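Local coordinates for b11L5F_LGL (Synthetic construct, PDB 6CZG), which is a computationally redesigned beta barrel, probably intended to bind a small fluorogenic ligand in its interior, at residues T14-T20 with T108-Q114. Residues are numbered along the deposited sequence; the frame is centred on the assembly and turned at random.
Sequences TWQVTMT and TGTLQRQ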
# COMPACT_ATOMS: atom_id res chain seq x y z
N THR A 14 7.71 -6.80 -4.44
CA THR A 14 8.09 -5.93 -3.34
C THR A 14 8.29 -4.50 -3.83
O THR A 14 8.89 -4.27 -4.89
CB THR A 14 9.37 -6.44 -2.67
OG1 THR A 14 9.11 -7.69 -2.03
CG2 THR A 14 9.88 -5.45 -1.63
N TRP A 15 7.80 -3.54 -3.05
CA TRP A 15 7.87 -2.13 -3.38
C TRP A 15 8.42 -1.35 -2.19
O TRP A 15 7.98 -1.55 -1.05
CB TRP A 15 6.50 -1.58 -3.77
CG TRP A 15 5.86 -2.30 -4.92
CD1 TRP A 15 5.24 -3.51 -4.88
CD2 TRP A 15 5.78 -1.85 -6.27
NE1 TRP A 15 4.78 -3.85 -6.13
CE2 TRP A 15 5.10 -2.85 -7.00
CE3 TRP A 15 6.23 -0.71 -6.95
CZ2 TRP A 15 4.85 -2.73 -8.37
CZ3 TRP A 15 5.98 -0.60 -8.30
CH2 TRP A 15 5.30 -1.60 -9.00
N GLN A 16 9.38 -0.47 -2.46
CA GLN A 16 9.84 0.51 -1.48
C GLN A 16 8.85 1.66 -1.42
O GLN A 16 8.63 2.35 -2.42
CB GLN A 16 11.24 1.01 -1.85
CG GLN A 16 11.83 2.03 -0.87
CD GLN A 16 11.97 1.49 0.54
OE1 GLN A 16 11.79 2.23 1.51
NE2 GLN A 16 12.31 0.21 0.66
N VAL A 17 8.25 1.86 -0.25
CA VAL A 17 7.12 2.78 -0.08
C VAL A 17 7.57 3.96 0.77
O VAL A 17 8.18 3.77 1.83
CB VAL A 17 5.92 2.08 0.56
CG1 VAL A 17 4.79 3.07 0.81
CG2 VAL A 17 5.46 0.92 -0.31
N THR A 18 7.26 5.17 0.31
CA THR A 18 7.52 6.40 1.06
C THR A 18 6.20 7.14 1.26
O THR A 18 5.47 7.38 0.29
CB THR A 18 8.53 7.29 0.35
OG1 THR A 18 9.71 6.53 0.05
CG2 THR A 18 8.91 8.47 1.22
N MET A 19 5.89 7.48 2.51
CA MET A 19 4.61 8.05 2.88
C MET A 19 4.76 9.41 3.56
O MET A 19 5.75 9.67 4.25
CB MET A 19 3.84 7.12 3.82
CG MET A 19 3.44 5.79 3.19
SD MET A 19 1.96 5.94 2.18
CE MET A 19 1.50 4.23 1.98
N THR A 20 3.75 10.26 3.35
CA THR A 20 3.66 11.58 3.95
C THR A 20 2.22 11.84 4.36
O THR A 20 1.29 11.56 3.59
CB THR A 20 4.13 12.67 2.98
OG1 THR A 20 5.36 12.28 2.35
CG2 THR A 20 4.33 13.99 3.74
N THR A 108 -0.36 10.49 1.45
CA THR A 108 0.07 10.27 0.08
C THR A 108 1.38 9.49 0.11
O THR A 108 2.18 9.64 1.04
CB THR A 108 0.26 11.58 -0.70
OG1 THR A 108 1.16 12.45 0.01
CG2 THR A 108 -1.08 12.29 -0.88
N GLY A 109 1.60 8.67 -0.91
CA GLY A 109 2.79 7.82 -0.89
C GLY A 109 3.21 7.43 -2.29
O GLY A 109 2.46 7.58 -3.26
N THR A 110 4.43 6.92 -2.38
CA THR A 110 5.00 6.43 -3.63
C THR A 110 5.54 5.02 -3.42
O THR A 110 6.21 4.74 -2.42
CB THR A 110 6.11 7.35 -4.14
OG1 THR A 110 5.58 8.65 -4.40
CG2 THR A 110 6.72 6.79 -5.43
N LEU A 111 5.23 4.15 -4.38
CA LEU A 111 5.68 2.77 -4.41
C LEU A 111 6.67 2.62 -5.56
O LEU A 111 6.30 2.77 -6.73
CB LEU A 111 4.51 1.81 -4.58
CG LEU A 111 3.69 1.44 -3.35
CD1 LEU A 111 2.77 2.58 -2.93
CD2 LEU A 111 2.89 0.17 -3.60
N GLN A 112 7.93 2.34 -5.23
CA GLN A 112 8.99 2.18 -6.21
C GLN A 112 9.37 0.71 -6.29
O GLN A 112 9.68 0.10 -5.26
CB GLN A 112 10.21 3.03 -5.85
CG GLN A 112 11.29 3.06 -6.92
CD GLN A 112 10.81 3.70 -8.21
OE1 GLN A 112 10.20 4.76 -8.20
NE2 GLN A 112 11.10 3.05 -9.33
N ARG A 113 9.33 0.15 -7.49
CA ARG A 113 9.58 -1.28 -7.67
C ARG A 113 10.94 -1.68 -7.11
O ARG A 113 11.97 -1.07 -7.44
CB ARG A 113 9.50 -1.65 -9.16
CG ARG A 113 10.21 -2.94 -9.53
CD ARG A 113 9.50 -4.16 -8.95
NE ARG A 113 8.28 -4.48 -9.67
CZ ARG A 113 7.39 -5.37 -9.26
NH1 ARG A 113 7.58 -6.04 -8.13
NH2 ARG A 113 6.30 -5.61 -9.98
N GLN A 114 10.95 -2.70 -6.26
CA GLN A 114 12.17 -3.28 -5.73
C GLN A 114 12.29 -4.69 -6.27
O GLN A 114 11.49 -5.57 -5.93
CB GLN A 114 12.17 -3.27 -4.20
CG GLN A 114 13.19 -4.21 -3.57
CD GLN A 114 14.57 -3.60 -3.48
OE1 GLN A 114 14.74 -2.49 -3.00
NE2 GLN A 114 15.58 -4.34 -3.95
O HOH W 1 9.47 -7.49 -6.29
O HOH W 2 13.02 -1.60 -0.90
O HOH W 3 5.40 10.49 0.58
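Segments 14-20 and 108-114, from the first and last strands of the barrel, pair antiparallel here and close the sheet on itself. Q16 with Q112, T18 with T110 and T20 with T108 are hydrogen-bonded pairs, each joined by two backbone bonds, among them Q112 N to Q16 O at 2.9 Å. These polar residues project from the outer wall, where glutamine and threonine suit contact with water and the beta-branched threonines suit an extended strand; Q16 NE2 donates to Q30 OE1.

The alternate residues, W15, V17, M19, G109, L111 and R113, share the inward face, with W15, V17 and L111 buried as apolar core. V17 CG2 packs against L111 CG at 3.6 Å, the two branched side chains lying side by side. M19 SD sits 3.7 Å from G109 CA, close to where a beta carbon would project; the lack of a side chain on G109 admits the sulfur.

R113 runs over one face of the W15 indole. R113 CB makes an off-centre CH-pi contact, 4.2 Å from the centroid of the W15 six-membered ring. The guanidinium, tilted 32° from the ring plane and offset toward the rim, brings R113 NH2 within 3.6 Å of W15 CZ2. Bends at chi2 and chi3 (69° and 75°) fold the arginine back over the ring; R113 NH1 also donates to P12 O. W15 NE1 is fixed by L11 O, and F95 meets the indole edge-to-face. A tryptophan on the first strand covered by an arginine from the last recalls the lipocalin barrel; the pairing itself is the closing seam of an up-and-down antiparallel barrel.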